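Local coordinates for putative peptide ABC-transport system periplasmic peptide-binding protein (Campylobacter jejuni, PDB 4OEV), which binds nickel(II) outside the cytoplasmic membrane as the extracytoplasmic binding protein of an ABC-type importer, at residues 6-11 / 211-216; 12-17 / 194-199; 292-297 / 443-448; 396-401 / 451-456. All coordinates share one frame; numbering follows the deposited sequence.

Contact 1 (6-11 / 211-216); sequences TLIIAV and KIDAAL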
loop_
_atom_site.group_PDB
_atom_site.type_symbol
_atom_site.label_atom_id
_atom_site.label_comp_id
_atom_site.label_asym_id
_atom_site.label_seq_id
_atom_site.Cartn_x
_atom_site.Cartn_y
_atom_site.Cartn_z
ATOM N N THR A 6 25.467 -12.771 -4.144
ATOM C CA THR A 6 24.054 -13.080 -3.975
ATOM C C THR A 6 23.454 -12.204 -2.867
ATOM O O THR A 6 24.066 -12.082 -1.806
ATOM C CB THR A 6 23.846 -14.572 -3.596
ATOM O OG1 THR A 6 24.377 -15.429 -4.612
ATOM C CG2 THR A 6 22.380 -14.891 -3.366
ATOM N N LEU A 7 22.294 -11.585 -3.139
ATOM C CA LEU A 7 21.521 -10.853 -2.127
ATOM C C LEU A 7 20.286 -11.666 -1.787
ATOM O O LEU A 7 19.569 -12.077 -2.668
ATOM C CB LEU A 7 21.079 -9.479 -2.635
ATOM C CG LEU A 7 22.082 -8.330 -2.487
ATOM C CD1 LEU A 7 21.497 -7.005 -2.967
ATOM C CD2 LEU A 7 22.627 -8.238 -1.062
ATOM N N ILE A 8 20.016 -11.919 -0.509
ATOM C CA ILE A 8 18.774 -12.602 -0.172
ATOM C C ILE A 8 17.979 -11.707 0.732
ATOM O O ILE A 8 18.421 -11.379 1.822
ATOM C CB ILE A 8 19.001 -13.948 0.508
ATOM C CG1 ILE A 8 19.988 -14.786 -0.302
ATOM C CG2 ILE A 8 17.662 -14.649 0.758
ATOM C CD1 ILE A 8 20.075 -16.191 0.112
ATOM N N ILE A 9 16.814 -11.280 0.260
ATOM C CA ILE A 9 15.998 -10.331 1.020
ATOM C C ILE A 9 14.636 -10.903 1.348
ATOM O O ILE A 9 13.923 -11.369 0.471
ATOM C CB ILE A 9 15.777 -9.021 0.253
ATOM C CG1 ILE A 9 17.100 -8.420 -0.231
ATOM C CG2 ILE A 9 14.949 -8.028 1.064
ATOM C CD1 ILE A 9 16.878 -7.158 -1.015
ATOM N N ALA A 10 14.275 -10.837 2.627
ATOM C CA ALA A 10 12.951 -11.234 3.053
ATOM C C ALA A 10 11.938 -10.146 2.739
ATOM O O ALA A 10 12.173 -8.956 2.985
ATOM C CB ALA A 10 12.932 -11.527 4.588
ATOM N N VAL A 11 10.780 -10.573 2.258
ATOM C CA VAL A 11 9.667 -9.656 2.018
ATOM C C VAL A 11 8.368 -10.263 2.551
ATOM O O VAL A 11 8.091 -11.443 2.305
ATOM C CB VAL A 11 9.534 -9.325 0.524
ATOM C CG1 VAL A 11 8.251 -8.530 0.284
ATOM C CG2 VAL A 11 10.749 -8.497 0.089
ATOM N N LYS A 211 20.611 -16.931 7.012
ATOM C CA LYS A 211 19.834 -17.424 5.870
ATOM C C LYS A 211 19.346 -16.297 4.947
ATOM O O LYS A 211 19.005 -16.532 3.772
ATOM C CB LYS A 211 18.647 -18.237 6.376
ATOM C CG LYS A 211 18.962 -19.695 6.649
ATOM C CD LYS A 211 17.872 -20.320 7.520
ATOM C CE LYS A 211 17.909 -21.831 7.449
ATOM N NZ LYS A 211 16.986 -22.225 6.342
ATOM N N ILE A 212 19.296 -15.079 5.479
ATOM C CA ILE A 212 18.917 -13.914 4.677
ATOM C C ILE A 212 19.814 -12.735 5.033
ATOM O O ILE A 212 20.405 -12.705 6.109
ATOM C CB ILE A 212 17.416 -13.511 4.864
ATOM C CG1 ILE A 212 17.104 -13.209 6.312
ATOM C CG2 ILE A 212 16.500 -14.610 4.376
ATOM C CD1 ILE A 212 15.599 -12.716 6.542
ATOM N N ASP A 213 19.902 -11.767 4.124
ATOM C CA ASP A 213 20.759 -10.594 4.286
ATOM C C ASP A 213 20.062 -9.414 4.905
ATOM O O ASP A 213 20.706 -8.542 5.459
ATOM C CB ASP A 213 21.316 -10.127 2.918
ATOM C CG ASP A 213 22.388 -11.040 2.384
ATOM O OD1 ASP A 213 23.347 -11.321 3.134
ATOM O OD2 ASP A 213 22.296 -11.439 1.192
ATOM N N ALA A 214 18.751 -9.354 4.738
ATOM C CA ALA A 214 17.961 -8.176 5.132
ATOM C C ALA A 214 16.504 -8.525 5.262
ATOM O O ALA A 214 16.010 -9.373 4.514
ATOM C CB ALA A 214 18.119 -7.048 4.106
ATOM N N ALA A 215 15.823 -7.819 6.165
ATOM C CA ALA A 215 14.366 -7.913 6.354
ATOM C C ALA A 215 13.860 -6.676 7.085
ATOM O O ALA A 215 14.621 -6.042 7.853
ATOM C CB ALA A 215 13.993 -9.150 7.128
ATOM N N LEU A 216 12.588 -6.321 6.886
ATOM C CA LEU A 216 11.975 -5.341 7.804
ATOM C C LEU A 216 11.563 -6.097 9.060
ATOM O O LEU A 216 10.963 -7.181 8.973
ATOM C CB LEU A 216 10.740 -4.652 7.220
ATOM C CG LEU A 216 10.984 -3.877 5.946
ATOM C CD1 LEU A 216 9.611 -3.235 5.490
ATOM C CD2 LEU A 216 12.036 -2.849 6.195
HETATM O O HOH W 1 10.841 -7.800 5.165
#
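Strand 6-11 runs nearly parallel to the short strand 214-216, with segment axes 4.9 Å apart at their closest and 15° between their directions. At its start, Thr6 turns its carbonyl O to Lys494 NZ, the amine that also forms a salt bridge with Asp213 OD2. Leu7 brings CD2 to the flank of that carboxylate, crossing it at about a right angle. Ile8 makes the central grip: its N donates to Asp213 OD2 at 2.9 Å, and its O accepts from Asp213 N at 2.8 Å. The first bond uses the anti lone pair of OD2; the second lies in the plane of the Ile8 carbonyl. Asp213 can close both because CG stands beside its own backbone N (chi1 -73°); OD2 is shared between a backbone N-H and an ammonium group. Ile8 CG2 meets Ile212 CG2 at 3.8 Å. Ile9 directs its side chain to the other side of the strand, onto Leu192 and Trp492. Ala10 N donates to Ala214 O (3.0 Å) nearly along the C=O axis, while its CB touches both Ile212 CD1 (3.5 Å) and Ala215 CB (3.6 Å). Past this bond a water takes over, donating to Ala10 O and accepting from Leu216 N. Strand 6-11, an outermost strand of its mixed sheet, has one edge bonded to strand 191-196 and the other met by segment 211-216 through three direct bonds and a water, with a carboxylate standing in for a backbone acceptor; helix 200-208 packs on Ile212 and Ala215, and Leu216 reaches strand 454-467.

Contact 2 (12-17 / 194-199); sequences ENEIAR and IKHIFD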
loop_
_atom_site.group_PDB
_atom_site.type_symbol
_atom_site.label_atom_id
_atom_site.label_comp_id
_atom_site.label_asym_id
_atom_site.label_seq_id
_atom_site.Cartn_x
_atom_site.Cartn_y
_atom_site.Cartn_z
ATOM N N GLU A 12 7.585 -9.471 3.274
ATOM C CA GLU A 12 6.346 -10.014 3.929
ATOM C C GLU A 12 5.311 -10.624 2.944
ATOM O O GLU A 12 4.824 -11.756 3.156
ATOM C CB GLU A 12 5.694 -8.936 4.758
ATOM C CG GLU A 12 4.435 -9.409 5.529
ATOM C CD GLU A 12 3.705 -8.270 6.137
ATOM O OE1 GLU A 12 4.184 -7.134 5.949
ATOM O OE2 GLU A 12 2.654 -8.489 6.799
ATOM N N ASN A 13 5.032 -9.895 1.852
ATOM C CA ASN A 13 3.987 -10.248 0.896
ATOM C C ASN A 13 4.576 -10.691 -0.430
ATOM O O ASN A 13 5.663 -10.255 -0.798
ATOM C CB ASN A 13 3.065 -9.046 0.674
ATOM C CG ASN A 13 2.428 -8.582 1.951
ATOM O OD1 ASN A 13 1.527 -9.241 2.457
ATOM N ND2 ASN A 13 2.892 -7.450 2.491
ATOM N N GLU A 14 3.873 -11.579 -1.112
ATOM C CA GLU A 14 4.225 -12.003 -2.430
ATOM C C GLU A 14 3.064 -11.634 -3.355
ATOM O O GLU A 14 2.068 -11.033 -2.924
ATOM C CB GLU A 14 4.519 -13.501 -2.456
ATOM C CG GLU A 14 3.396 -14.363 -1.920
ATOM C CD GLU A 14 3.698 -15.850 -2.011
ATOM O OE1 GLU A 14 4.749 -16.214 -2.593
ATOM O OE2 GLU A 14 2.869 -16.649 -1.510
ATOM N N ILE A 15 3.209 -11.968 -4.621
ATOM C CA ILE A 15 2.130 -11.764 -5.587
ATOM C C ILE A 15 2.050 -12.970 -6.521
ATOM O O ILE A 15 3.094 -13.510 -6.945
ATOM C CB ILE A 15 2.338 -10.464 -6.369
ATOM C CG1 ILE A 15 1.184 -10.239 -7.364
ATOM C CG2 ILE A 15 3.692 -10.478 -7.168
ATOM C CD1 ILE A 15 1.076 -8.798 -7.768
ATOM N N ALA A 16 0.836 -13.423 -6.833
ATOM C CA ALA A 16 0.698 -14.607 -7.690
ATOM C C ALA A 16 0.938 -14.321 -9.167
ATOM O O ALA A 16 1.167 -15.245 -9.938
ATOM C CB ALA A 16 -0.670 -15.241 -7.531
ATOM N N ARG A 17 0.839 -13.068 -9.587
ATOM C CA ARG A 17 1.066 -12.751 -11.016
ATOM C C ARG A 17 2.064 -11.607 -11.068
ATOM O O ARG A 17 1.779 -10.497 -10.589
ATOM C CB ARG A 17 -0.252 -12.381 -11.715
ATOM C CG ARG A 17 -1.233 -13.522 -11.861
ATOM C CD ARG A 17 -2.561 -13.039 -12.461
ATOM N NE ARG A 17 -3.370 -12.311 -11.494
ATOM C CZ ARG A 17 -4.582 -11.819 -11.742
ATOM N NH1 ARG A 17 -5.154 -11.943 -12.934
ATOM N NH2 ARG A 17 -5.235 -11.192 -10.791
ATOM N N ILE A 194 14.274 -13.015 -3.472
ATOM C CA ILE A 194 13.235 -12.460 -2.620
ATOM C C ILE A 194 12.493 -13.601 -1.942
ATOM O O ILE A 194 11.739 -14.354 -2.564
ATOM C CB ILE A 194 12.247 -11.582 -3.415
ATOM C CG1 ILE A 194 13.011 -10.542 -4.236
ATOM C CG2 ILE A 194 11.114 -10.997 -2.462
ATOM C CD1 ILE A 194 13.732 -9.504 -3.416
ATOM N N LYS A 195 12.720 -13.725 -0.648
ATOM C CA LYS A 195 12.180 -14.824 0.111
ATOM C C LYS A 195 10.879 -14.405 0.792
ATOM O O LYS A 195 10.767 -13.306 1.366
ATOM C CB LYS A 195 13.224 -15.300 1.130
ATOM C CG LYS A 195 12.925 -16.627 1.747
ATOM C CD LYS A 195 14.141 -17.161 2.528
ATOM C CE LYS A 195 13.741 -18.416 3.246
ATOM N NZ LYS A 195 14.884 -19.058 3.933
ATOM N N HIS A 196 9.883 -15.273 0.703
ATOM C CA HIS A 196 8.582 -14.963 1.270
ATOM C C HIS A 196 8.535 -15.287 2.747
ATOM O O HIS A 196 8.371 -16.449 3.118
ATOM C CB HIS A 196 7.474 -15.737 0.563
ATOM C CG HIS A 196 6.105 -15.479 1.139
ATOM N ND1 HIS A 196 5.192 -16.484 1.371
ATOM C CD2 HIS A 196 5.497 -14.324 1.511
ATOM C CE1 HIS A 196 4.085 -15.964 1.884
ATOM N NE2 HIS A 196 4.242 -14.652 1.975
ATOM N N ILE A 197 8.652 -14.268 3.595
ATOM C CA ILE A 197 8.571 -14.503 5.056
ATOM C C ILE A 197 7.615 -13.514 5.680
ATOM O O ILE A 197 7.981 -12.345 5.902
ATOM C CB ILE A 197 9.964 -14.411 5.734
ATOM C CG1 ILE A 197 10.919 -15.430 5.122
ATOM C CG2 ILE A 197 9.834 -14.627 7.268
ATOM C CD1 ILE A 197 12.365 -15.353 5.681
ATOM N N PHE A 198 6.388 -13.968 5.975
ATOM C CA PHE A 198 5.352 -13.031 6.405
ATOM C C PHE A 198 5.272 -12.875 7.932
ATOM O O PHE A 198 4.423 -12.133 8.432
ATOM C CB PHE A 198 3.984 -13.429 5.794
ATOM C CG PHE A 198 3.245 -14.597 6.483
ATOM C CD1 PHE A 198 3.892 -15.531 7.294
ATOM C CD2 PHE A 198 1.860 -14.751 6.279
ATOM C CE1 PHE A 198 3.189 -16.582 7.893
ATOM C CE2 PHE A 198 1.151 -15.800 6.873
ATOM C CZ PHE A 198 1.821 -16.718 7.692
ATOM N N ASP A 199 6.154 -13.562 8.656
ATOM C CA ASP A 199 6.215 -13.477 10.125
ATOM C C ASP A 199 7.618 -13.005 10.519
ATOM O O ASP A 199 8.579 -13.696 10.233
ATOM C CB ASP A 199 5.893 -14.838 10.746
ATOM C CG ASP A 199 5.860 -14.817 12.281
ATOM O OD1 ASP A 199 5.046 -15.576 12.847
ATOM O OD2 ASP A 199 6.624 -14.052 12.923
HETATM O O HOH W 2 3.997 -9.211 9.410
#
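Where the chain leaves strand 6-11 and its neighbour strand 191-196 runs out, two loops meet at the C-terminal end of a parallel strand pair. The closest backbone approach there is Glu12 to Phe198, with CA atoms 4.0 Å apart, and Glu12 CA directs its hydrogen at Ile197 O in a CA-H...O contact 165° straight at H. Glu14 makes the other part of the contact, on His196. Its CB points to segment 194-199 and touches the rim of the His196 ring at CD2. CG, in the crowded position between N and the carbonyl carbon, then sits over the ring face, a CH-pi contact 4.0 Å from the His196 centroid and only 9° off its normal. With the chain extended, CD stays above the ring centre, and the carboxylate lies nearly flat on the imidazole, their planes 12° apart. At the tip, OE2 lies 3.7 Å from His196 CE1. His196 ND1 bonds to Gly171 O and so carries a proton; the carboxylate over the face would probably favour protonation of NE2 as well. Glu12 sends its own extended chain past Phe198, with CG 3.8 Å from Phe198 CA, toward His481, a nickel ligand; Glu12 OE1 accepts from His481 ND1, a second-shell bond that would fix the rotation of that imidazole. At the ring edge, close to its plane, Glu12 O comes 3.1 Å from His196 CD2.

Contact 3 (292-297 / 443-448); sequences ANSKNF and DFIDAL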
loop_
_atom_site.group_PDB
_atom_site.type_symbol
_atom_site.label_atom_id
_atom_site.label_comp_id
_atom_site.label_asym_id
_atom_site.label_seq_id
_atom_site.Cartn_x
_atom_site.Cartn_y
_atom_site.Cartn_z
ATOM N N ALA A 292 -1.549 16.917 0.613
ATOM C CA ALA A 292 -3.005 17.017 0.688
ATOM C C ALA A 292 -3.538 17.165 2.123
ATOM O O ALA A 292 -4.722 17.401 2.314
ATOM C CB ALA A 292 -3.624 15.781 0.050
ATOM N N ASN A 293 -2.678 17.004 3.128
ATOM C CA ASN A 293 -3.118 17.081 4.523
ATOM C C ASN A 293 -3.662 18.481 4.823
ATOM O O ASN A 293 -2.994 19.499 4.593
ATOM C CB ASN A 293 -1.953 16.682 5.466
ATOM C CG ASN A 293 -2.345 16.647 6.951
ATOM O OD1 ASN A 293 -3.482 16.926 7.312
ATOM N ND2 ASN A 293 -1.393 16.262 7.814
ATOM N N SER A 294 -4.878 18.531 5.360
ATOM C CA SER A 294 -5.492 19.822 5.677
ATOM C C SER A 294 -4.880 20.468 6.929
ATOM O O SER A 294 -4.992 21.691 7.162
ATOM C CB SER A 294 -6.991 19.628 5.844
ATOM O OG SER A 294 -7.243 18.643 6.837
ATOM N N LYS A 295 -4.239 19.642 7.746
ATOM C CA LYS A 295 -3.511 20.096 8.935
ATOM C C LYS A 295 -4.365 20.816 9.978
ATOM O O LYS A 295 -3.928 20.984 11.115
ATOM C CB LYS A 295 -2.344 21.000 8.523
ATOM C CG LYS A 295 -1.186 20.242 7.904
ATOM C CD LYS A 295 0.020 21.138 7.631
ATOM C CE LYS A 295 1.255 20.284 7.418
ATOM N NZ LYS A 295 1.069 19.338 6.269
ATOM N N ASN A 296 -5.563 21.255 9.603
ATOM C CA ASN A 296 -6.499 21.754 10.593
ATOM C C ASN A 296 -7.818 21.034 10.493
ATOM O O ASN A 296 -8.727 21.459 9.779
ATOM C CB ASN A 296 -6.728 23.243 10.467
ATOM C CG ASN A 296 -7.036 23.875 11.806
ATOM O OD1 ASN A 296 -8.140 23.716 12.341
ATOM N ND2 ASN A 296 -6.057 24.593 12.364
ATOM N N PHE A 297 -7.908 19.933 11.218
ATOM C CA PHE A 297 -9.051 19.054 11.160
ATOM C C PHE A 297 -9.489 18.683 12.567
ATOM O O PHE A 297 -8.729 18.864 13.529
ATOM C CB PHE A 297 -8.722 17.792 10.342
ATOM C CG PHE A 297 -7.407 17.152 10.718
ATOM C CD1 PHE A 297 -7.333 16.245 11.776
ATOM C CD2 PHE A 297 -6.232 17.480 10.035
ATOM C CE1 PHE A 297 -6.117 15.662 12.132
ATOM C CE2 PHE A 297 -5.009 16.907 10.386
ATOM C CZ PHE A 297 -4.946 15.997 11.436
ATOM N N ASP A 443 -12.211 18.584 2.227
ATOM C CA ASP A 443 -13.594 18.086 2.292
ATOM C C ASP A 443 -13.622 16.580 2.603
ATOM O O ASP A 443 -14.382 16.101 3.448
ATOM C CB ASP A 443 -14.327 18.340 0.963
ATOM C CG ASP A 443 -14.627 19.812 0.731
ATOM O OD1 ASP A 443 -14.654 20.574 1.710
ATOM O OD2 ASP A 443 -14.822 20.217 -0.442
ATOM N N PHE A 444 -12.761 15.844 1.925
ATOM C CA PHE A 444 -12.642 14.435 2.141
ATOM C C PHE A 444 -12.292 14.083 3.616
ATOM O O PHE A 444 -12.964 13.245 4.263
ATOM C CB PHE A 444 -11.582 13.898 1.166
ATOM C CG PHE A 444 -11.072 12.514 1.517
ATOM C CD1 PHE A 444 -11.922 11.441 1.510
ATOM C CD2 PHE A 444 -9.739 12.304 1.834
ATOM C CE1 PHE A 444 -11.482 10.171 1.816
ATOM C CE2 PHE A 444 -9.283 11.044 2.145
ATOM C CZ PHE A 444 -10.150 9.965 2.143
ATOM N N ILE A 445 -11.234 14.718 4.119
ATOM C CA ILE A 445 -10.767 14.562 5.498
ATOM C C ILE A 445 -11.881 14.928 6.510
ATOM O O ILE A 445 -12.105 14.221 7.503
ATOM C CB ILE A 445 -9.517 15.472 5.746
ATOM C CG1 ILE A 445 -8.314 14.932 4.956
ATOM C CG2 ILE A 445 -9.155 15.559 7.217
ATOM C CD1 ILE A 445 -7.138 15.883 4.912
ATOM N N ASP A 446 -12.573 16.040 6.252
ATOM C CA ASP A 446 -13.649 16.473 7.128
ATOM C C ASP A 446 -14.802 15.501 7.086
ATOM O O ASP A 446 -15.418 15.255 8.124
ATOM C CB ASP A 446 -14.152 17.867 6.750
ATOM C CG ASP A 446 -13.157 18.958 7.043
ATOM O OD1 ASP A 446 -12.282 18.802 7.930
ATOM O OD2 ASP A 446 -13.253 19.994 6.368
ATOM N N ALA A 447 -15.114 14.987 5.902
ATOM C CA ALA A 447 -16.201 13.992 5.747
ATOM C C ALA A 447 -15.891 12.704 6.478
ATOM O O ALA A 447 -16.806 12.058 7.013
ATOM C CB ALA A 447 -16.467 13.668 4.276
ATOM N N LEU A 448 -14.626 12.276 6.418
ATOM C CA LEU A 448 -14.180 11.095 7.164
ATOM C C LEU A 448 -14.389 11.270 8.646
ATOM O O LEU A 448 -14.765 10.329 9.309
ATOM C CB LEU A 448 -12.691 10.776 6.926
ATOM C CG LEU A 448 -12.291 10.036 5.637
ATOM C CD1 LEU A 448 -10.793 9.647 5.744
ATOM C CD2 LEU A 448 -13.139 8.847 5.301
HETATM O O HOH W 3 -9.698 19.866 7.676
#
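Ile445 of helix 434-450 carries the tight part of the contact with the loop segment 292-297, and its two branches divide it. CG1 lies beside the backbone N (chi1 -69°) and the chain continues extended, so CD1 reaches into the turn of the loop. There it meets Ser294 OG at 3.4 Å and Ser294 N at 3.5 Å, with Ala292 O a little farther off. The other branch, CG2, touches both Ser294 OG (3.6 Å) and Phe297 CB (3.9 Å). Phe297 meets the helix chiefly through CB: CG is held between the backbone N and the carbonyl carbon (chi1 47°), which carries the ring away from the helix to an edge-to-face pairing with His285. The loop keeps its shape through an Asx turn, in which Asn293 OD1 accepts from Lys295 N at 2.9 Å, the donor approaching from above the amide plane; the same oxygen is bonded to His285 NE2.

One helix position onward the packing loosens. Asp446 OD1 stays 4.4 Å from Phe297 CB, and no direct hydrogen bond crosses between the segments. A water bridges the gap instead, accepting from Ser294 OG while donating to Asn296 O and to Asp446 OD1, the latter at 2.8 Å. The other carboxylate oxygen of Asp446 is paired with Lys442 NZ one turn earlier. The chemistry is therefore split: Ile445 meets the loop by van der Waals contact alone, whereas the polar side is joined through a shared water, so the Asp446 charge is met by solvent and Lys442 and not by a direct bond to the loop.

Contact 4 (396-401 / 451-456); sequences RVFESS and NPPFIF
Segment 396-401 closes one short helix and turns into a 3-10 start, while segment 451-456 leaves helix 434-450 and becomes strand 454-467. Their backbones stay well apart, the nearest CA atoms being those of Phe398 and Pro453 at 8.1 Å, and no hydrogen bond crosses, so side chains alone bridge the gap. Phe398 spans most of it. Its CG lies beside the backbone N (chi1 -60°), which carries the ring out to three partners. CE1 does most of the touching, 3.8 Å from Pro453 CG and 3.7 Å from Phe454 CZ, where it lies over one face of the Phe454 ring. The Phe398 and Phe454 rings form an oblique pair, inclined at 45° with centroids 5.4 Å apart. At the tip, Phe398 CZ approaches the edge of the Phe456 ring, 4.3 Å from its CZ. Val397 CG1 covers one face of the Phe398 ring, on the same side as Phe454 CZ: anti to the backbone N (chi1 172°), that methyl sits 3.6 Å above the ring centre and also reaches Phe454 CZ. Phe454 CD2 in turn lies over one face of Phe456, toward its rim. In the turn beyond, Glu399 OE2 accepts from both Ser401 OG and Ser401 N, linking Glu399, the first residue past the helix, forward to the 3-10 segment. All five touching residues are buried in an apolar cluster. Strand 241-246 lines it with Tyr241, against Phe398 and Phe454, and Ala243, against Phe454; helix 419-429 adds Val421 against Phe398.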
loop_
_atom_site.group_PDB
_atom_site.type_symbol
_atom_site.label_atom_id
_atom_site.label_comp_id
_atom_site.label_asym_id
_atom_site.label_seq_id
_atom_site.Cartn_x
_atom_site.Cartn_y
_atom_site.Cartn_z
ATOM N N ARG A 396 -9.446 3.662 -4.095
ATOM C CA ARG A 396 -9.866 2.244 -4.042
ATOM C C ARG A 396 -10.271 1.853 -2.619
ATOM O O ARG A 396 -10.857 0.773 -2.434
ATOM C CB ARG A 396 -8.739 1.296 -4.485
ATOM C CG ARG A 396 -8.596 1.290 -6.028
ATOM C CD ARG A 396 -7.277 0.642 -6.488
ATOM N NE ARG A 396 -6.166 1.560 -6.239
ATOM C CZ ARG A 396 -4.899 1.340 -6.616
ATOM N NH1 ARG A 396 -3.979 2.256 -6.366
ATOM N NH2 ARG A 396 -4.555 0.228 -7.247
ATOM N N VAL A 397 -9.911 2.692 -1.654
ATOM C CA VAL A 397 -10.140 2.288 -0.217
ATOM C C VAL A 397 -11.484 2.768 0.369
ATOM O O VAL A 397 -12.132 2.019 1.127
ATOM C CB VAL A 397 -8.975 2.789 0.657
ATOM C CG1 VAL A 397 -9.236 2.578 2.228
ATOM C CG2 VAL A 397 -7.705 2.090 0.281
ATOM N N PHE A 398 -11.892 3.995 0.027
ATOM C CA PHE A 398 -13.050 4.678 0.656
ATOM C C PHE A 398 -14.208 4.905 -0.296
ATOM O O PHE A 398 -15.330 5.131 0.136
ATOM C CB PHE A 398 -12.618 6.048 1.204
ATOM C CG PHE A 398 -11.508 5.938 2.268
ATOM C CD1 PHE A 398 -11.799 5.422 3.517
ATOM C CD2 PHE A 398 -10.207 6.330 1.983
ATOM C CE1 PHE A 398 -10.784 5.292 4.488
ATOM C CE2 PHE A 398 -9.194 6.204 2.931
ATOM C CZ PHE A 398 -9.490 5.693 4.196
ATOM N N GLU A 399 -13.934 4.947 -1.599
ATOM C CA GLU A 399 -15.014 5.308 -2.483
ATOM C C GLU A 399 -16.033 4.197 -2.669
ATOM O O GLU A 399 -15.695 2.974 -2.711
ATOM C CB GLU A 399 -14.404 5.794 -3.834
ATOM C CG GLU A 399 -15.117 6.971 -4.492
ATOM C CD GLU A 399 -16.063 6.446 -5.515
ATOM O OE1 GLU A 399 -16.812 7.247 -6.112
ATOM O OE2 GLU A 399 -16.007 5.211 -5.787
ATOM N N SER A 400 -17.316 4.597 -2.803
ATOM C CA SER A 400 -18.407 3.612 -2.822
ATOM C C SER A 400 -18.300 2.558 -3.888
ATOM O O SER A 400 -18.625 1.403 -3.634
ATOM C CB SER A 400 -19.776 4.296 -3.074
ATOM O OG SER A 400 -20.259 4.829 -1.860
ATOM N N SER A 401 -17.892 2.930 -5.125
ATOM C CA SER A 401 -17.844 1.941 -6.191
ATOM C C SER A 401 -16.727 0.900 -5.996
ATOM O O SER A 401 -16.603 -0.071 -6.769
ATOM C CB SER A 401 -17.677 2.603 -7.584
ATOM O OG SER A 401 -16.406 3.254 -7.699
ATOM N N ASN A 451 -18.169 10.914 9.489
ATOM C CA ASN A 451 -18.682 9.586 9.286
ATOM C C ASN A 451 -17.502 8.628 9.177
ATOM O O ASN A 451 -17.128 8.190 8.078
ATOM C CB ASN A 451 -19.572 9.547 8.047
ATOM C CG ASN A 451 -20.220 8.194 7.847
ATOM O OD1 ASN A 451 -20.312 7.372 8.778
ATOM N ND2 ASN A 451 -20.687 7.961 6.655
ATOM N N PRO A 452 -16.910 8.294 10.328
ATOM C CA PRO A 452 -15.628 7.568 10.366
ATOM C C PRO A 452 -15.767 6.097 9.917
ATOM O O PRO A 452 -16.561 5.336 10.440
ATOM C CB PRO A 452 -15.200 7.686 11.838
ATOM C CG PRO A 452 -16.530 7.906 12.609
ATOM C CD PRO A 452 -17.407 8.685 11.657
ATOM N N PRO A 453 -15.007 5.717 8.889
ATOM C CA PRO A 453 -15.013 4.318 8.458
ATOM C C PRO A 453 -14.151 3.452 9.394
ATOM O O PRO A 453 -14.251 2.209 9.369
ATOM C CB PRO A 453 -14.371 4.394 7.079
ATOM C CG PRO A 453 -13.437 5.548 7.194
ATOM C CD PRO A 453 -14.189 6.565 7.994
ATOM N N PHE A 454 -13.237 4.116 10.104
ATOM C CA PHE A 454 -12.176 3.433 10.875
ATOM C C PHE A 454 -12.094 3.939 12.315
ATOM O O PHE A 454 -12.665 4.987 12.675
ATOM C CB PHE A 454 -10.754 3.630 10.290
ATOM C CG PHE A 454 -10.497 3.085 8.869
ATOM C CD1 PHE A 454 -11.363 2.207 8.178
ATOM C CD2 PHE A 454 -9.275 3.406 8.257
ATOM C CE1 PHE A 454 -11.061 1.779 6.864
ATOM C CE2 PHE A 454 -8.963 2.972 6.948
ATOM C CZ PHE A 454 -9.844 2.143 6.265
ATOM N N ILE A 455 -11.287 3.246 13.120
ATOM C CA ILE A 455 -10.555 3.943 14.190
ATOM C C ILE A 455 -9.101 4.080 13.712
ATOM O O ILE A 455 -8.414 3.042 13.567
ATOM C CB ILE A 455 -10.515 3.219 15.519
ATOM C CG1 ILE A 455 -11.939 2.964 16.037
ATOM C CG2 ILE A 455 -9.735 4.054 16.484
ATOM C CD1 ILE A 455 -11.957 2.182 17.347
ATOM N N PHE A 456 -8.656 5.294 13.375
ATOM C CA PHE A 456 -7.245 5.448 12.954
ATOM C C PHE A 456 -6.371 5.339 14.199
ATOM O O PHE A 456 -6.713 5.899 15.227
ATOM C CB PHE A 456 -6.990 6.761 12.258
ATOM C CG PHE A 456 -7.447 6.783 10.839
ATOM C CD1 PHE A 456 -6.524 6.575 9.809
ATOM C CD2 PHE A 456 -8.757 7.011 10.521
ATOM C CE1 PHE A 456 -6.904 6.608 8.476
ATOM C CE2 PHE A 456 -9.162 7.031 9.132
ATOM C CZ PHE A 456 -8.214 6.838 8.146
#

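In the fold
Two pairs of neighbouring contacts lie on opposite sides of the chain's centre. Contacts 1 and 2, centres 12 Å apart, share the sheet containing strands 6-11 and 191-196; both segments of contact 2 fall between those of contact 1 in sequence. Contacts 3 and 4, centres 13 Å apart, alternate along the chain and meet where Phe444 and Leu448 of helix 434-450 pack on Phe398 and Pro453. Contacts 1 and 4 reach a common antiparallel sheet through strands 214-216 and 454-467, although their centres are 35 Å apart. Nickel lies in the region between the pairs, consistent with the two-lobed architecture of solute-binding proteins.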